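Local coordinates for protein HTH-type transcriptional regulator cbl (Escherichia coli K12, PDB 2FYI) that probably regulates transcription as an accessory LysR-family factor of the cys regulon in the sulphate starvation response, here represented by its cofactor-binding domain, at residues P104-L107 / E108-A111; T123-S126 / R127-A131. All coordinates share one frame; numbering follows the deposited sequence.

After strand 79-94 the chain runs through a loop into the short helix 107-110, and contact 1 (104-107 with 108-111) fixes the turn at which that helix starts. The chain then passes along strand 115-118 to helix 125-134, whose first turns make contact 2 (123-126 with 127-131). The two contacts lie in series, neither enclosing nor crossing the other. Their centres are about 15 Å apart, yet they touch, Leu107 CD1 packing 3.6 Å from Ala131 O. Contact 2 opens the helical crossover from strand 115-118 to strand 141-145; contact 1 sets the smaller helix against that crossover helix and, through Leu105 and Ile110, against strand 79-94.

Contact 1: P104-L107 / E108-A111; sequences PLTL and ESIA
Ala111 N donates to Leu107 O at 2.8 Å, closing the first turn of the helix. One residue earlier Ile110 N reaches Thr106 O at 3.0 Å. Thr106 is the N-cap of helix 107-110. Its chi1 of 67° sets OG1 between the backbone N and the carbonyl carbon, turning the hydroxyl toward the opening turn, where it shares a hydrogen bond of 3.1 Å with Ser109 OG; the two hydroxyls tie the cap to the third residue of the helix. Around this cap a hydrophobic staple closes: Leu105, just before the N-cap, meets Ile110, the fourth helical residue, with CG lying 4.2 Å from Ile110 CD1 and the two side chains crossing nearly at right angles. With CG anti to the backbone N (chi1 -154°), Leu105 brings its branch point up to Ile110 CD1, while Ile110 extends CG1 and CD1 past Thr106 O to reach it. Both side chains also rest on Leu91 of strand 79-94. The buried Leu107 packs on Phe132 of helix 125-134 and on Phe186.

Contact 2: T123-S126 / R127-A131; sequences TGRS and RIDDA
Ser126 O takes the N-H of Asp130 at 2.9 Å, while Asp130 CB lies against the same oxygen. One residue back, Arg125 is held twice over by Asp129: its backbone O accepts Asp129 N at 2.9 Å, and its side chain forms a salt bridge one helical turn on. CG is anti to the backbone N (chi1 165°) and a bend at chi2 brings the edge of the guanidinium up to Asp129 OD1. Arg125 NE, at 2.9 Å, and NH2, at 3.1 Å, both grip Asp129 OD1 from the guanidinium edge; NH2 meets its syn lone pair, NE comes from above the carboxylate, and the two planes stand 84° apart. This turn begins the helix of a beta-alpha-beta unit, and Arg125 NH1 also binds Tyr118 O at the end of the preceding strand 115-118. A leucine in place of Arg125 would probably leave Asp129 OD1 without its charged partner and Tyr118 O without this donor. Arg127 meets Gly124, the N-cap, at its carbonyl oxygen: Arg127 N donates to Gly124 O at 2.9 Å, and its CG packs 3.6 Å from that Gly124 O.

Contact 1: P104-L107 / E108-A111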
loop_
_atom_site.group_PDB
_atom_site.type_symbol
_atom_site.label_atom_id
_atom_site.label_comp_id
_atom_site.label_asym_id
_atom_site.label_seq_id
_atom_site.Cartn_x
_atom_site.Cartn_y
_atom_site.Cartn_z
ATOM N N PRO A 104 -15.090 -23.795 17.362
ATOM C CA PRO A 104 -15.601 -22.485 17.328
ATOM C C PRO A 104 -14.190 -21.904 17.260
ATOM O O PRO A 104 -13.221 -22.492 17.727
ATOM C CB PRO A 104 -16.244 -22.286 18.703
ATOM C CG PRO A 104 -16.108 -23.548 19.402
ATOM C CD PRO A 104 -14.869 -24.138 18.768
ATOM N N LEU A 105 -14.035 -20.787 16.613
ATOM C CA LEU A 105 -12.735 -20.208 16.468
ATOM C C LEU A 105 -12.650 -19.292 17.676
ATOM O O LEU A 105 -13.569 -18.520 17.891
ATOM C CB LEU A 105 -12.837 -19.392 15.205
ATOM C CG LEU A 105 -11.633 -19.079 14.367
ATOM C CD1 LEU A 105 -10.917 -20.351 14.049
ATOM C CD2 LEU A 105 -12.224 -18.478 13.141
ATOM N N THR A 106 -11.619 -19.386 18.502
ATOM C CA THR A 106 -11.536 -18.497 19.680
ATOM C C THR A 106 -10.287 -17.635 19.567
ATOM O O THR A 106 -9.408 -17.902 18.704
ATOM C CB THR A 106 -11.427 -19.291 20.966
ATOM O OG1 THR A 106 -10.164 -19.969 20.980
ATOM C CG2 THR A 106 -12.562 -20.312 21.097
ATOM N N LEU A 107 -10.193 -16.607 20.409
ATOM C CA LEU A 107 -9.030 -15.705 20.371
ATOM C C LEU A 107 -7.778 -16.479 20.699
ATOM O O LEU A 107 -6.782 -16.406 19.988
ATOM C CB LEU A 107 -9.190 -14.560 21.345
ATOM C CG LEU A 107 -10.012 -13.417 20.762
ATOM C CD1 LEU A 107 -10.470 -12.393 21.827
ATOM C CD2 LEU A 107 -9.200 -12.749 19.699
ATOM N N GLU A 108 -7.886 -17.239 21.775
ATOM C CA GLU A 108 -6.867 -18.139 22.274
ATOM C C GLU A 108 -6.312 -19.100 21.200
ATOM O O GLU A 108 -5.103 -19.354 21.152
ATOM C CB GLU A 108 -7.471 -18.892 23.455
ATOM C CG GLU A 108 -8.244 -17.976 24.477
ATOM C CD GLU A 108 -9.680 -17.553 24.056
ATOM O OE1 GLU A 108 -10.044 -17.632 22.867
ATOM O OE2 GLU A 108 -10.449 -17.107 24.931
ATOM N N SER A 109 -7.180 -19.614 20.333
ATOM C CA SER A 109 -6.763 -20.440 19.227
ATOM C C SER A 109 -5.997 -19.620 18.229
ATOM O O SER A 109 -4.939 -20.010 17.750
ATOM C CB SER A 109 -7.949 -20.983 18.496
ATOM O OG SER A 109 -8.560 -21.964 19.280
ATOM N N ILE A 110 -6.564 -18.496 17.832
ATOM C CA ILE A 110 -5.920 -17.755 16.794
ATOM C C ILE A 110 -4.564 -17.328 17.328
ATOM O O ILE A 110 -3.594 -17.236 16.574
ATOM C CB ILE A 110 -6.765 -16.557 16.407
ATOM C CG1 ILE A 110 -8.108 -17.050 15.843
ATOM C CG2 ILE A 110 -6.012 -15.630 15.449
ATOM C CD1 ILE A 110 -9.077 -15.915 15.389
ATOM N N ALA A 111 -4.467 -17.099 18.636
ATOM C CA ALA A 111 -3.250 -16.481 19.158
ATOM C C ALA A 111 -1.993 -17.357 19.019
ATOM O O ALA A 111 -0.869 -16.866 19.107
ATOM C CB ALA A 111 -3.449 -16.031 20.575
#

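Contact 2: T123-S126 / R127-A131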
loop_
_atom_site.group_PDB
_atom_site.type_symbol
_atom_site.label_atom_id
_atom_site.label_comp_id
_atom_site.label_asym_id
_atom_site.label_seq_id
_atom_site.Cartn_x
_atom_site.Cartn_y
_atom_site.Cartn_z
ATOM N N THR A 123 -5.997 0.513 9.769
ATOM C CA THR A 123 -7.053 -0.469 9.521
ATOM C C THR A 123 -7.476 -1.325 10.728
ATOM O O THR A 123 -7.499 -2.562 10.697
ATOM C CB THR A 123 -6.732 -1.258 8.246
ATOM O OG1 THR A 123 -6.396 -0.309 7.238
ATOM C CG2 THR A 123 -7.935 -2.020 7.734
ATOM N N GLY A 124 -7.793 -0.619 11.805
ATOM C CA GLY A 124 -8.435 -1.211 12.960
ATOM C C GLY A 124 -7.586 -2.129 13.796
ATOM O O GLY A 124 -8.105 -2.978 14.489
ATOM N N ARG A 125 -6.280 -1.944 13.741
ATOM C CA ARG A 125 -5.338 -2.844 14.393
ATOM C C ARG A 125 -5.618 -2.907 15.880
ATOM O O ARG A 125 -5.415 -3.944 16.532
ATOM C CB ARG A 125 -3.905 -2.371 14.125
ATOM C CG ARG A 125 -2.873 -2.987 15.009
ATOM C CD ARG A 125 -2.772 -4.496 14.823
ATOM N NE ARG A 125 -1.859 -4.998 15.842
ATOM C CZ ARG A 125 -0.535 -5.050 15.722
ATOM N NH1 ARG A 125 0.083 -4.700 14.602
ATOM N NH2 ARG A 125 0.179 -5.469 16.739
ATOM N N SER A 126 -6.106 -1.803 16.425
ATOM C CA SER A 126 -6.280 -1.753 17.858
ATOM C C SER A 126 -7.491 -2.555 18.301
ATOM O O SER A 126 -7.567 -2.957 19.454
ATOM C CB SER A 126 -6.400 -0.326 18.341
ATOM O OG SER A 126 -7.459 0.249 17.636
ATOM N N ARG A 127 -8.438 -2.788 17.406
ATOM C CA ARG A 127 -9.502 -3.707 17.749
ATOM C C ARG A 127 -8.900 -5.079 17.930
ATOM O O ARG A 127 -9.339 -5.829 18.799
ATOM C CB ARG A 127 -10.579 -3.778 16.685
ATOM C CG ARG A 127 -11.171 -2.470 16.360
ATOM C CD ARG A 127 -11.926 -1.998 17.495
ATOM N NE ARG A 127 -11.728 -0.566 17.602
ATOM C CZ ARG A 127 -12.564 0.353 17.121
ATOM N NH1 ARG A 127 -13.678 0.009 16.479
ATOM N NH2 ARG A 127 -12.290 1.629 17.289
ATOM N N ILE A 128 -7.896 -5.402 17.111
ATOM C CA ILE A 128 -7.177 -6.659 17.238
ATOM C C ILE A 128 -6.368 -6.729 18.551
ATOM O O ILE A 128 -6.535 -7.654 19.333
ATOM C CB ILE A 128 -6.279 -6.924 16.006
ATOM C CG1 ILE A 128 -7.125 -7.025 14.734
ATOM C CG2 ILE A 128 -5.442 -8.200 16.186
ATOM C CD1 ILE A 128 -6.296 -6.974 13.439
ATOM N N ASP A 129 -5.513 -5.748 18.802
ATOM C CA ASP A 129 -4.729 -5.765 20.007
ATOM C C ASP A 129 -5.627 -5.851 21.247
ATOM O O ASP A 129 -5.377 -6.650 22.165
ATOM C CB ASP A 129 -3.850 -4.525 20.064
ATOM C CG ASP A 129 -2.616 -4.614 19.138
ATOM O OD1 ASP A 129 -2.270 -5.713 18.609
ATOM O OD2 ASP A 129 -1.961 -3.567 18.943
ATOM N N ASP A 130 -6.676 -5.034 21.285
ATOM C CA ASP A 130 -7.549 -4.986 22.454
ATOM C C ASP A 130 -8.297 -6.270 22.685
ATOM O O ASP A 130 -8.493 -6.698 23.818
ATOM C CB ASP A 130 -8.558 -3.880 22.300
ATOM C CG ASP A 130 -7.914 -2.520 22.338
ATOM O OD1 ASP A 130 -6.676 -2.484 22.590
ATOM O OD2 ASP A 130 -8.639 -1.502 22.119
ATOM N N ALA A 131 -8.747 -6.882 21.599
ATOM C CA ALA A 131 -9.416 -8.148 21.722
ATOM C C ALA A 131 -8.465 -9.094 22.453
ATOM O O ALA A 131 -8.860 -9.669 23.465
ATOM C CB ALA A 131 -9.781 -8.680 20.385
#